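Side-chain contacts in sorbitol dehydrogenase (Gluconobacter oxydans, PDB 5ITG), which probably oxidises D-sorbitol to L-sorbose with NADP as the electron acceptor: residues V33-R38 against L253-E258; E41-E46 against L84-P89; G133-N138 against R199-G204; A407-M412 against P428-A433; S445-P450 against E462-V467. All blocks are in the same frame, centred on the assembly; numbering follows the deposited sequence.

Contact 1 (V33-R38 against L253-E258)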
# COMPACT_ATOMS: atom_id res chain seq x y z
N VAL A 33 5.67 11.93 -6.61
CA VAL A 33 6.07 11.00 -7.65
C VAL A 33 7.08 9.97 -7.14
O VAL A 33 8.28 10.09 -7.39
CB VAL A 33 6.66 11.75 -8.87
CG1 VAL A 33 7.08 10.77 -9.96
CG2 VAL A 33 5.63 12.71 -9.41
N GLY A 34 6.57 8.97 -6.43
CA GLY A 34 7.42 7.93 -5.89
C GLY A 34 7.30 6.66 -6.71
O GLY A 34 6.53 6.59 -7.68
N ASN A 35 8.05 5.64 -6.32
CA ASN A 35 8.06 4.37 -7.03
C ASN A 35 6.70 3.70 -7.16
O ASN A 35 6.37 3.20 -8.23
CB ASN A 35 9.02 3.39 -6.37
CG ASN A 35 10.44 3.91 -6.32
OD1 ASN A 35 10.90 4.57 -7.25
ND2 ASN A 35 11.14 3.61 -5.24
N PHE A 36 5.93 3.68 -6.08
CA PHE A 36 4.63 3.04 -6.14
C PHE A 36 3.73 3.65 -7.21
O PHE A 36 3.11 2.94 -8.01
CB PHE A 36 3.93 3.11 -4.78
CG PHE A 36 2.62 2.38 -4.75
CD1 PHE A 36 2.59 1.00 -4.92
CD2 PHE A 36 1.42 3.06 -4.59
CE1 PHE A 36 1.38 0.31 -4.94
CE2 PHE A 36 0.20 2.38 -4.60
CZ PHE A 36 0.18 1.00 -4.78
N PHE A 37 3.67 4.98 -7.22
CA PHE A 37 2.87 5.71 -8.21
C PHE A 37 3.29 5.32 -9.62
O PHE A 37 2.46 5.01 -10.47
CB PHE A 37 3.05 7.23 -8.04
CG PHE A 37 2.79 8.01 -9.30
CD1 PHE A 37 1.50 8.18 -9.77
CD2 PHE A 37 3.85 8.50 -10.06
CE1 PHE A 37 1.26 8.83 -10.99
CE2 PHE A 37 3.62 9.16 -11.29
CZ PHE A 37 2.32 9.32 -11.75
N ARG A 38 4.60 5.34 -9.85
CA ARG A 38 5.14 5.03 -11.16
C ARG A 38 4.90 3.60 -11.64
O ARG A 38 4.86 3.35 -12.85
CB ARG A 38 6.63 5.36 -11.17
CG ARG A 38 6.92 6.83 -10.92
CD ARG A 38 8.38 7.01 -10.56
NE ARG A 38 9.22 6.54 -11.65
CZ ARG A 38 10.46 6.10 -11.52
NH1 ARG A 38 11.04 6.05 -10.33
NH2 ARG A 38 11.12 5.68 -12.59
N LEU A 253 16.36 6.47 -13.80
CA LEU A 253 15.25 6.22 -12.88
C LEU A 253 14.55 4.88 -13.10
O LEU A 253 13.33 4.82 -13.24
CB LEU A 253 14.23 7.35 -13.03
CG LEU A 253 14.85 8.75 -12.91
CD1 LEU A 253 13.92 9.79 -13.47
CD2 LEU A 253 15.18 9.02 -11.45
N PRO A 254 15.32 3.77 -13.11
CA PRO A 254 14.71 2.46 -13.31
C PRO A 254 14.06 1.94 -12.03
O PRO A 254 14.52 2.25 -10.93
CB PRO A 254 15.91 1.60 -13.70
CG PRO A 254 16.96 2.14 -12.78
CD PRO A 254 16.77 3.65 -12.90
N LEU A 255 12.99 1.17 -12.18
CA LEU A 255 12.33 0.59 -11.02
C LEU A 255 11.77 -0.77 -11.40
O LEU A 255 11.66 -1.10 -12.59
CB LEU A 255 11.21 1.51 -10.49
CG LEU A 255 9.87 1.62 -11.21
CD1 LEU A 255 8.93 2.48 -10.38
CD2 LEU A 255 10.05 2.21 -12.59
N VAL A 256 11.45 -1.56 -10.39
CA VAL A 256 10.94 -2.91 -10.61
C VAL A 256 9.76 -3.18 -9.67
O VAL A 256 9.68 -2.64 -8.58
CB VAL A 256 12.07 -3.94 -10.38
CG1 VAL A 256 12.70 -3.74 -9.01
CG2 VAL A 256 11.55 -5.36 -10.53
N ALA A 257 8.84 -4.02 -10.13
CA ALA A 257 7.67 -4.36 -9.33
C ALA A 257 7.29 -5.80 -9.63
O ALA A 257 7.73 -6.35 -10.64
CB ALA A 257 6.51 -3.43 -9.67
N GLU A 258 6.49 -6.40 -8.75
CA GLU A 258 6.05 -7.78 -8.96
C GLU A 258 5.06 -7.72 -10.11
O GLU A 258 4.46 -6.67 -10.38
CB GLU A 258 5.37 -8.33 -7.70
CG GLU A 258 4.07 -7.62 -7.32
CD GLU A 258 3.44 -8.18 -6.05
OE1 GLU A 258 3.58 -9.39 -5.79
OE2 GLU A 258 2.78 -7.40 -5.33
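Arg38 and Asn35 face Leu253 and Leu255 where the first helix of the Rossmann domain passes over strand 255-258. This helix, 35-39, starts just after strand 26-31, with Gly34 as its N-cap, at the turn where Rossmann folds commonly hold the phosphates of a dinucleotide. The chain of Arg38 carries most of the contact. Its CB begins against a methyl group, 3.8 Å from Leu255 CD1. Phe75 of helix 66-77 touches the same side chain, and a bend about the CG-CD bond (chi3 60°) turns the guanidinium over the leucine. Leu255 CD1 sits about 4.0 Å above the guanidinium plane, over its centre, and CD2 lies over a face as well, 3.6 Å from Arg38 NH2. That flat cation is therefore backed by two methyl groups, while its edge is turned to the backbone. At the tip, Arg38 NH2 donates to Leu253 O, close to the guanidinium plane, with an N-H...O angle of 146°. Arg38 NH2 and Leu253 O are modelled only 2.5 Å apart, too short for the exact value to be trusted. NH2 also passes the start of the leucine side chain, with Arg38 NH2 3.6 Å from Leu253 CB, and the two side chains cross at about a right angle. Tyr82, from the neighbouring strand, adds a cation-pi contact to Arg38 and hydrogen-bonds to its backbone O, so the residue is held at both ends. One turn back along the helix, Leu255 CD1 also packs on the main chain, 3.4 Å from Asn35 O, with Asn35 CB beside it.

Contact 2 (E41-E46 against L84-P89)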
# COMPACT_ATOMS: atom_id res chain seq x y z
N GLU A 41 -0.40 3.45 -10.28
CA GLU A 41 -1.28 4.41 -10.94
C GLU A 41 -0.84 4.73 -12.37
O GLU A 41 -1.63 4.66 -13.31
CB GLU A 41 -1.36 5.72 -10.14
CG GLU A 41 -2.43 6.67 -10.68
CD GLU A 41 -2.41 8.03 -10.01
OE1 GLU A 41 -2.13 8.09 -8.80
OE2 GLU A 41 -2.69 9.04 -10.70
N ALA A 42 0.43 5.08 -12.54
CA ALA A 42 0.95 5.40 -13.87
C ALA A 42 0.83 4.19 -14.79
O ALA A 42 0.62 4.33 -16.00
CB ALA A 42 2.41 5.85 -13.77
N PHE A 43 0.98 3.01 -14.20
CA PHE A 43 0.90 1.73 -14.92
C PHE A 43 -0.47 1.50 -15.54
O PHE A 43 -0.58 1.12 -16.71
CB PHE A 43 1.24 0.59 -13.96
CG PHE A 43 1.19 -0.78 -14.59
CD1 PHE A 43 2.22 -1.21 -15.42
CD2 PHE A 43 0.13 -1.64 -14.32
CE1 PHE A 43 2.19 -2.49 -15.98
CE2 PHE A 43 0.10 -2.92 -14.87
CZ PHE A 43 1.13 -3.35 -15.71
N TYR A 44 -1.53 1.71 -14.75
CA TYR A 44 -2.89 1.52 -15.25
C TYR A 44 -3.26 2.57 -16.30
O TYR A 44 -3.88 2.25 -17.32
CB TYR A 44 -3.90 1.56 -14.10
CG TYR A 44 -3.90 0.30 -13.25
CD1 TYR A 44 -4.54 -0.86 -13.70
CD2 TYR A 44 -3.25 0.27 -12.02
CE1 TYR A 44 -4.54 -2.03 -12.92
CE2 TYR A 44 -3.24 -0.89 -11.24
CZ TYR A 44 -3.88 -2.03 -11.69
OH TYR A 44 -3.86 -3.18 -10.92
N VAL A 45 -2.87 3.82 -16.06
CA VAL A 45 -3.17 4.88 -17.01
C VAL A 45 -2.49 4.60 -18.35
O VAL A 45 -3.07 4.82 -19.42
CB VAL A 45 -2.71 6.25 -16.46
CG1 VAL A 45 -2.79 7.31 -17.55
CG2 VAL A 45 -3.61 6.65 -15.28
N GLU A 46 -1.26 4.09 -18.29
CA GLU A 46 -0.49 3.77 -19.48
C GLU A 46 -1.27 2.83 -20.41
O GLU A 46 -1.12 2.89 -21.63
CB GLU A 46 0.83 3.09 -19.08
CG GLU A 46 1.74 2.74 -20.24
CD GLU A 46 2.60 3.91 -20.68
OE1 GLU A 46 2.19 5.06 -20.45
OE2 GLU A 46 3.68 3.67 -21.25
N LEU A 84 10.14 0.27 -16.47
CA LEU A 84 9.53 -0.49 -15.41
C LEU A 84 9.69 -1.96 -15.71
O LEU A 84 9.17 -2.46 -16.71
CB LEU A 84 8.04 -0.16 -15.29
CG LEU A 84 7.25 -1.07 -14.33
CD1 LEU A 84 7.86 -1.02 -12.94
CD2 LEU A 84 5.78 -0.64 -14.29
N THR A 85 10.44 -2.65 -14.86
CA THR A 85 10.64 -4.08 -15.01
C THR A 85 9.59 -4.75 -14.12
O THR A 85 9.38 -4.32 -12.98
CB THR A 85 12.04 -4.50 -14.53
OG1 THR A 85 13.04 -3.83 -15.31
CG2 THR A 85 12.23 -6.01 -14.68
N GLU A 86 8.92 -5.76 -14.65
CA GLU A 86 7.91 -6.51 -13.90
C GLU A 86 8.40 -7.95 -13.77
O GLU A 86 8.60 -8.64 -14.77
CB GLU A 86 6.58 -6.45 -14.65
CG GLU A 86 5.95 -5.07 -14.63
CD GLU A 86 4.80 -4.93 -15.61
OE1 GLU A 86 5.07 -4.69 -16.80
OE2 GLU A 86 3.64 -5.06 -15.18
N THR A 87 8.60 -8.39 -12.54
CA THR A 87 9.11 -9.73 -12.28
C THR A 87 8.09 -10.69 -11.67
O THR A 87 7.53 -10.42 -10.61
CB THR A 87 10.33 -9.66 -11.36
OG1 THR A 87 11.30 -8.77 -11.93
CG2 THR A 87 10.95 -11.04 -11.18
N ALA A 88 7.88 -11.82 -12.34
CA ALA A 88 6.92 -12.83 -11.89
C ALA A 88 7.58 -13.84 -10.94
O ALA A 88 8.79 -13.95 -10.90
CB ALA A 88 6.34 -13.56 -13.09
N PRO A 89 6.77 -14.58 -10.16
CA PRO A 89 7.32 -15.57 -9.22
C PRO A 89 8.11 -16.67 -9.94
O PRO A 89 8.94 -17.35 -9.33
CB PRO A 89 6.08 -16.11 -8.52
CG PRO A 89 5.12 -14.94 -8.57
CD PRO A 89 5.31 -14.45 -9.99
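Phe43 and Glu86 reach for each other from opposite directions across the gap between helix 41-46 and strand 82-87 of the Rossmann domain, whose sheet this strand joins. With CG anti to the backbone N (chi1 180°), the phenylalanine ring stands out from its helix toward the strand. Leu84 and Glu86, two residues apart on the strand, both send their side chains to meet it. Their manner of approach differs. The Leu84 and Phe43 side chains cross at about a right angle, and Leu84 CD2 comes obliquely to the ring, 3.8 Å from Phe43 CD1, an ordinary apolar contact. Glu86 arrives end on with its carboxylate turned 77° from the ring plane, and its OE2 comes obliquely to the far end of the ring, 3.1 Å from both Phe43 CE1 and Phe43 CZ. These are close approaches of an oxygen to ring carbons, not hydrogen bonds; the strong partner of OE2 is Arg230, in a salt bridge. Arg230 also makes a cation-pi contact with Phe43, so ring, acid and base share one cluster, and His261 meets the ring edge-to-face. An alanine at Phe43 would probably cost Leu84 CD2 its contact on the helix side and leave the Glu86-Arg230 pair without the ring beside it. The second carboxylate oxygen stands a little farther back, with Glu86 OE1 3.7 Å from Phe43 CE1.

Contact 3 (G133-N138 against R199-G204)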
# COMPACT_ATOMS: atom_id res chain seq x y z
N GLY A 133 1.58 9.95 6.97
CA GLY A 133 2.00 11.15 7.67
C GLY A 133 1.75 12.40 6.84
O GLY A 133 1.56 13.49 7.38
N GLY A 134 1.72 12.22 5.52
CA GLY A 134 1.50 13.34 4.63
C GLY A 134 0.13 13.97 4.72
O GLY A 134 -0.05 15.10 4.28
N TYR A 135 -0.85 13.27 5.30
CA TYR A 135 -2.19 13.83 5.40
C TYR A 135 -2.38 14.76 6.61
O TYR A 135 -3.45 15.35 6.80
CB TYR A 135 -3.24 12.71 5.40
CG TYR A 135 -3.33 11.99 4.06
CD1 TYR A 135 -2.49 10.92 3.77
CD2 TYR A 135 -4.17 12.46 3.05
CE1 TYR A 135 -2.48 10.32 2.51
CE2 TYR A 135 -4.18 11.87 1.78
CZ TYR A 135 -3.32 10.81 1.51
OH TYR A 135 -3.27 10.27 0.24
N ASN A 136 -1.33 14.90 7.41
CA ASN A 136 -1.35 15.81 8.55
C ASN A 136 -2.51 15.60 9.52
O ASN A 136 -3.15 16.57 9.95
CB ASN A 136 -1.35 17.26 8.04
CG ASN A 136 -1.32 18.29 9.16
OD1 ASN A 136 -0.52 18.19 10.09
ND2 ASN A 136 -2.18 19.29 9.07
N ILE A 137 -2.80 14.35 9.85
CA ILE A 137 -3.86 14.04 10.81
C ILE A 137 -3.19 13.81 12.16
O ILE A 137 -2.36 12.91 12.30
CB ILE A 137 -4.63 12.76 10.43
CG1 ILE A 137 -5.29 12.92 9.06
CG2 ILE A 137 -5.66 12.44 11.50
CD1 ILE A 137 -6.21 14.11 8.94
N ASN A 138 -3.54 14.62 13.16
CA ASN A 138 -2.96 14.47 14.49
C ASN A 138 -3.31 13.09 15.03
O ASN A 138 -4.47 12.69 15.03
CB ASN A 138 -3.49 15.58 15.41
CG ASN A 138 -2.92 15.49 16.81
OD1 ASN A 138 -3.24 14.58 17.57
ND2 ASN A 138 -2.07 16.45 17.16
N ARG A 199 -10.43 13.28 2.42
CA ARG A 199 -11.56 14.18 2.63
C ARG A 199 -11.40 14.97 3.94
O ARG A 199 -11.62 16.18 3.97
CB ARG A 199 -12.87 13.40 2.64
CG ARG A 199 -14.10 14.26 2.90
CD ARG A 199 -15.39 13.48 2.67
NE ARG A 199 -15.50 12.34 3.58
CZ ARG A 199 -16.45 11.41 3.51
NH1 ARG A 199 -17.38 11.47 2.56
NH2 ARG A 199 -16.47 10.41 4.38
N LYS A 200 -11.00 14.28 5.00
CA LYS A 200 -10.81 14.92 6.30
C LYS A 200 -9.72 15.98 6.25
O LYS A 200 -9.87 17.08 6.80
CB LYS A 200 -10.45 13.87 7.36
CG LYS A 200 -10.14 14.46 8.73
CD LYS A 200 -9.60 13.41 9.68
CE LYS A 200 -10.64 12.34 9.99
NZ LYS A 200 -10.07 11.30 10.90
N ALA A 201 -8.61 15.66 5.59
CA ALA A 201 -7.49 16.58 5.49
C ALA A 201 -7.80 17.80 4.62
O ALA A 201 -7.60 18.94 5.05
CB ALA A 201 -6.27 15.84 4.94
N PHE A 202 -8.28 17.56 3.41
CA PHE A 202 -8.59 18.67 2.51
C PHE A 202 -9.77 19.55 2.95
O PHE A 202 -9.74 20.76 2.75
CB PHE A 202 -8.79 18.15 1.09
CG PHE A 202 -7.52 17.68 0.46
CD1 PHE A 202 -6.53 18.60 0.10
CD2 PHE A 202 -7.27 16.33 0.29
CE1 PHE A 202 -5.32 18.17 -0.41
CE2 PHE A 202 -6.05 15.89 -0.22
CZ PHE A 202 -5.07 16.81 -0.58
N LEU A 203 -10.78 18.95 3.57
CA LEU A 203 -11.92 19.74 4.05
C LEU A 203 -11.53 20.39 5.38
O LEU A 203 -12.09 21.43 5.75
CB LEU A 203 -13.16 18.87 4.26
CG LEU A 203 -13.84 18.27 3.02
CD1 LEU A 203 -15.14 17.60 3.44
CD2 LEU A 203 -14.12 19.36 2.00
N GLY A 204 -10.59 19.78 6.08
CA GLY A 204 -10.13 20.34 7.34
C GLY A 204 -9.43 21.66 7.06
O GLY A 204 -9.58 22.62 7.81
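Ile137 lays its terminal methyl across the stem of Lys200, bringing a loop of the Rossmann domain against helix 194-209. The loop follows strand 125-128 and the helix follows strand 184-187, parallel neighbours in the main sheet. Isoleucine and lysine cross at about a right angle, so a single methyl does the touching: Ile137 CD1 is 3.5 Å from Lys200 CD and 4.0 Å from Lys200 CG. The lysine leaves the helix with CG anti to the backbone N and runs extended as far as CD, giving the isoleucine a straight hydrocarbon surface. Beyond it the chain bends (chi3 -65°), and the ammonium group ends on Gly142 O, outside this pair of segments. The same Ile137 CD1 also reaches Ala201 CB more loosely, at 4.4 Å. The small side chain of Ala201 is consistent with the close approach of the loop, the alpha carbons of Tyr135 and Ala201 being 6.0 Å apart. Tyr135 CB rests 4.4 Å from Ala201 CB, and that methyl lies at the edge of the tyrosine ring, near its plane. The phenol itself leads elsewhere, its OH hydrogen-bonded to Asp189 and Ser187. No hydrogen bond joins the two segments; van der Waals packing holds them, and Phe165 of helix 164-177 touches Ala201 too. The loop also meets the alanine methyl with a carbonyl: Tyr135 O is 3.4 Å from Ala201 CB.

Contact 4 (A407-M412 against P428-A433)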
# COMPACT_ATOMS: atom_id res chain seq x y z
N ALA A 407 -0.36 -19.40 19.39
CA ALA A 407 0.70 -20.07 20.13
C ALA A 407 2.06 -19.82 19.48
O ALA A 407 3.07 -19.69 20.18
CB ALA A 407 0.43 -21.57 20.20
N SER A 408 2.08 -19.76 18.15
CA SER A 408 3.31 -19.52 17.40
C SER A 408 3.80 -18.10 17.64
O SER A 408 4.99 -17.87 17.83
CB SER A 408 3.06 -19.73 15.90
OG SER A 408 2.94 -21.11 15.60
N TYR A 409 2.87 -17.15 17.63
CA TYR A 409 3.20 -15.76 17.88
C TYR A 409 3.81 -15.64 19.28
O TYR A 409 4.87 -15.03 19.45
CB TYR A 409 1.93 -14.89 17.79
CG TYR A 409 2.14 -13.46 18.24
CD1 TYR A 409 2.98 -12.60 17.53
CD2 TYR A 409 1.53 -12.98 19.39
CE1 TYR A 409 3.20 -11.28 17.97
CE2 TYR A 409 1.74 -11.67 19.83
CZ TYR A 409 2.57 -10.83 19.12
OH TYR A 409 2.79 -9.54 19.56
N LEU A 410 3.15 -16.23 20.27
CA LEU A 410 3.64 -16.17 21.65
C LEU A 410 5.00 -16.83 21.84
O LEU A 410 5.84 -16.32 22.58
CB LEU A 410 2.61 -16.80 22.60
CG LEU A 410 1.33 -15.97 22.69
CD1 LEU A 410 0.33 -16.63 23.64
CD2 LEU A 410 1.69 -14.56 23.17
N GLU A 411 5.23 -17.95 21.17
CA GLU A 411 6.52 -18.62 21.28
C GLU A 411 7.59 -17.83 20.51
O GLU A 411 8.74 -17.76 20.94
CB GLU A 411 6.41 -20.05 20.77
CG GLU A 411 5.66 -20.97 21.73
CD GLU A 411 6.34 -21.06 23.09
OE1 GLU A 411 7.52 -21.47 23.13
OE2 GLU A 411 5.70 -20.74 24.12
N MSE A 412 7.21 -17.23 19.39
CA MSE A 412 8.15 -16.44 18.58
C MSE A 412 8.68 -15.28 19.41
O MSE A 412 9.85 -14.90 19.33
CB MSE A 412 7.44 -15.91 17.32
CG MSE A 412 8.31 -15.05 16.40
SE MSE A 412 8.44 -13.18 16.94
CE MSE A 412 6.56 -12.66 16.76
N PRO A 428 6.65 -1.99 19.09
CA PRO A 428 6.59 -0.60 19.56
C PRO A 428 5.60 -0.33 20.69
O PRO A 428 5.89 0.44 21.60
CB PRO A 428 6.26 0.18 18.29
CG PRO A 428 6.93 -0.62 17.23
CD PRO A 428 6.56 -2.03 17.62
N THR A 429 4.43 -0.96 20.63
CA THR A 429 3.39 -0.74 21.64
C THR A 429 3.64 -1.46 22.96
O THR A 429 2.92 -1.23 23.93
CB THR A 429 2.01 -1.16 21.11
OG1 THR A 429 1.99 -2.57 20.89
CG2 THR A 429 1.69 -0.44 19.81
N TYR A 430 4.63 -2.34 22.98
CA TYR A 430 4.94 -3.09 24.20
C TYR A 430 5.92 -2.34 25.08
O TYR A 430 6.85 -1.70 24.59
CB TYR A 430 5.53 -4.46 23.86
CG TYR A 430 4.53 -5.50 23.39
CD1 TYR A 430 3.19 -5.16 23.16
CD2 TYR A 430 4.93 -6.82 23.16
CE1 TYR A 430 2.28 -6.12 22.71
CE2 TYR A 430 4.03 -7.78 22.71
CZ TYR A 430 2.70 -7.42 22.49
OH TYR A 430 1.82 -8.37 22.02
N GLY A 431 5.70 -2.43 26.39
CA GLY A 431 6.58 -1.79 27.36
C GLY A 431 7.24 -2.88 28.18
O GLY A 431 7.27 -4.03 27.76
N ASP A 432 7.75 -2.52 29.36
CA ASP A 432 8.41 -3.50 30.22
C ASP A 432 7.42 -4.55 30.70
O ASP A 432 7.74 -5.74 30.74
CB ASP A 432 9.04 -2.81 31.44
CG ASP A 432 10.10 -1.81 31.06
OD1 ASP A 432 10.97 -2.14 30.23
OD2 ASP A 432 10.08 -0.68 31.61
N ALA A 433 6.23 -4.10 31.06
CA ALA A 433 5.19 -5.00 31.54
C ALA A 433 4.86 -6.06 30.47
O ALA A 433 4.92 -7.26 30.74
CB ALA A 433 3.93 -4.21 31.89
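Tyr409 and Tyr430 span a wide gap, their CA atoms lying 14.3 Å apart. Tyr409 sits on the last turns of helix 400-412, whereas Tyr430 has an extended backbone (psi 142°) in the loop that leads through the N-cap Gly431 into helix 432-439. Two long side chains bridge the distance, each covering part of the way. They come from opposite directions: Tyr409, with CG anti to the backbone N (chi1 171°), points off its helix toward the loop, and Tyr430 reaches back to it. Their hydroxyls meet in a hydrogen bond of 2.9 Å, with Tyr430 OH the donor and Tyr409 OH the acceptor. The donor Tyr430 OH lies at the edge of the Tyr409 ring, in its plane, 4.0 Å from Tyr409 CE2. Relative to the other ring, Tyr409 OH stands oblique, 3.6 Å from Tyr430 CZ. Cys378 of helix 377-394 touches both tyrosines, and Phe307 meets the Tyr409 ring. Tyr409 OH has a second partner, Glu427 OE2, just before the loop segment. The two phenols and the carboxylate thus form a short chain of polar groups within a buried setting; the acid would be expected to polarise Tyr409 OH and make it a better acceptor for Tyr430.

Contact 5 (S445-P450 against E462-V467)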
# COMPACT_ATOMS: atom_id res chain seq x y z
N SER A 445 0.83 -16.63 31.07
CA SER A 445 0.99 -15.19 31.22
C SER A 445 0.81 -14.34 29.97
O SER A 445 0.05 -13.38 29.99
CB SER A 445 2.36 -14.88 31.84
OG SER A 445 2.45 -15.43 33.14
N SER A 446 1.50 -14.68 28.89
CA SER A 446 1.41 -13.87 27.67
C SER A 446 0.05 -13.88 26.97
O SER A 446 -0.14 -13.17 25.99
CB SER A 446 2.53 -14.24 26.68
OG SER A 446 2.57 -15.62 26.39
N LEU A 447 -0.90 -14.65 27.48
CA LEU A 447 -2.23 -14.66 26.89
C LEU A 447 -2.88 -13.31 27.19
O LEU A 447 -3.83 -12.90 26.53
CB LEU A 447 -3.08 -15.79 27.48
CG LEU A 447 -2.79 -17.21 26.97
CD1 LEU A 447 -3.61 -18.22 27.76
CD2 LEU A 447 -3.13 -17.30 25.49
N LYS A 448 -2.34 -12.61 28.19
CA LYS A 448 -2.86 -11.30 28.56
C LYS A 448 -2.32 -10.16 27.70
O LYS A 448 -2.75 -9.02 27.87
CB LYS A 448 -2.55 -11.02 30.04
CG LYS A 448 -3.04 -12.11 30.99
CD LYS A 448 -2.57 -11.86 32.42
CE LYS A 448 -1.06 -11.96 32.55
NZ LYS A 448 -0.62 -11.62 33.93
N LEU A 449 -1.40 -10.45 26.78
CA LEU A 449 -0.86 -9.39 25.92
C LEU A 449 -2.00 -8.70 25.18
O LEU A 449 -3.03 -9.31 24.90
CB LEU A 449 0.15 -9.95 24.92
CG LEU A 449 1.49 -10.41 25.50
CD1 LEU A 449 2.30 -11.15 24.43
CD2 LEU A 449 2.26 -9.21 26.04
N PRO A 450 -1.84 -7.40 24.86
CA PRO A 450 -2.84 -6.60 24.15
C PRO A 450 -3.21 -7.13 22.77
O PRO A 450 -4.27 -6.81 22.23
CB PRO A 450 -2.20 -5.22 24.06
CG PRO A 450 -1.26 -5.19 25.24
CD PRO A 450 -0.66 -6.58 25.20
N GLU A 462 -12.06 -22.05 25.70
CA GLU A 462 -11.60 -23.15 24.86
C GLU A 462 -10.39 -22.77 24.02
O GLU A 462 -9.45 -23.56 23.87
CB GLU A 462 -12.74 -23.62 23.95
CG GLU A 462 -12.59 -25.06 23.49
CD GLU A 462 -13.69 -25.47 22.53
OE1 GLU A 462 -14.87 -25.11 22.78
OE2 GLU A 462 -13.39 -26.17 21.53
N LEU A 463 -10.41 -21.57 23.46
CA LEU A 463 -9.30 -21.10 22.63
C LEU A 463 -8.02 -20.99 23.46
O LEU A 463 -6.98 -21.49 23.06
CB LEU A 463 -9.62 -19.74 22.01
CG LEU A 463 -8.50 -19.07 21.20
CD1 LEU A 463 -8.14 -19.95 20.01
CD2 LEU A 463 -8.93 -17.68 20.72
N ASP A 464 -8.11 -20.34 24.62
CA ASP A 464 -6.92 -20.17 25.45
C ASP A 464 -6.31 -21.49 25.91
O ASP A 464 -5.09 -21.64 25.93
CB ASP A 464 -7.24 -19.26 26.64
CG ASP A 464 -7.64 -17.84 26.21
OD1 ASP A 464 -7.19 -17.39 25.13
OD2 ASP A 464 -8.39 -17.18 26.95
N GLN A 465 -7.16 -22.45 26.26
CA GLN A 465 -6.68 -23.75 26.70
C GLN A 465 -5.92 -24.45 25.57
O GLN A 465 -4.86 -25.02 25.79
CB GLN A 465 -7.84 -24.62 27.18
CG GLN A 465 -8.30 -24.32 28.60
CD GLN A 465 -9.69 -24.84 28.91
OE1 GLN A 465 -10.01 -26.00 28.64
NE2 GLN A 465 -10.53 -23.98 29.48
N LYS A 466 -6.48 -24.39 24.36
CA LYS A 466 -5.85 -25.01 23.20
C LYS A 466 -4.52 -24.33 22.93
O LYS A 466 -3.53 -24.99 22.59
CB LYS A 466 -6.76 -24.88 21.98
CG LYS A 466 -6.17 -25.41 20.69
CD LYS A 466 -6.06 -26.93 20.69
CE LYS A 466 -5.61 -27.44 19.32
NZ LYS A 466 -5.58 -28.93 19.26
N VAL A 467 -4.48 -23.01 23.07
CA VAL A 467 -3.26 -22.25 22.84
C VAL A 467 -2.17 -22.74 23.78
O VAL A 467 -1.02 -22.94 23.38
CB VAL A 467 -3.48 -20.73 23.07
CG1 VAL A 467 -2.14 -20.00 23.08
CG2 VAL A 467 -4.36 -20.16 21.95
O HOH W 1 -5.91 -14.42 25.11
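Leu447 pushes the end of its side chain against Asp464 and Val467, which stand one turn apart on helix 461-477 of the helical C-terminal domain. The leucine belongs to a short 3-10 turn in the loop that precedes this helix, so the contact folds the loop back on the element it leads into. The tight part is apolar. Leu447 CD2 packs 3.8 Å from Val467 CG1, the two side chains sliding past each other in opposite directions, and the other methyl, Leu447 CD1, rests 3.9 Å from Asp464 CB. With CG beside the backbone N (chi1 -77°), the isobutyl group is aimed at the helix, CD1 going to the aspartate CB and CD2 chiefly to the valine. Val467 is buried, and Ala403 of helix 400-412 lies against it as well. An alanine in place of Leu447 would remove both methyl branches and is likely to open a gap beside Val467, leaving the loop tied to this helix turn mainly through solvent. The looser side lies toward the aspartate carboxylate, where the segments share no direct hydrogen bond. A water spans them instead, donating to Leu447 O at 2.9 Å and, more distantly, to Asp464 OD1 at 3.2 Å. Both groups have other partners: Arg456 hydrogen-bonds to Leu447 O, and Thr460, just ahead of the helix, to the other carboxylate oxygen, Asp464 OD2. The carboxylate still brushes the leucine, with Asp464 OD1 4.1 Å from Leu447 CD2.

In the fold
Contacts 1, 2 and 3 belong to the Rossmann part and contacts 4 and 5 to the C-terminal domain. Contacts 2 and 4 are buried; contacts 1, 3 and 5 are partly buried. Contacts 1 and 2 are neighbours: their helices follow one another in the chain and their strands pair in one sheet, with centres 8 Å apart. Both combine leucine methyls with a charged group. Contact 3 has no hydrogen bond between its segments, resting on van der Waals packing that includes a lysine's hydrocarbon chain. Contacts 4 and 5 touch each other, Leu410 meeting Ser446 and Leu449; contact 4 is joined by one hydroxyl bond, while contact 5, farthest from the chain's centre, mixes methyl packing with a bridging water.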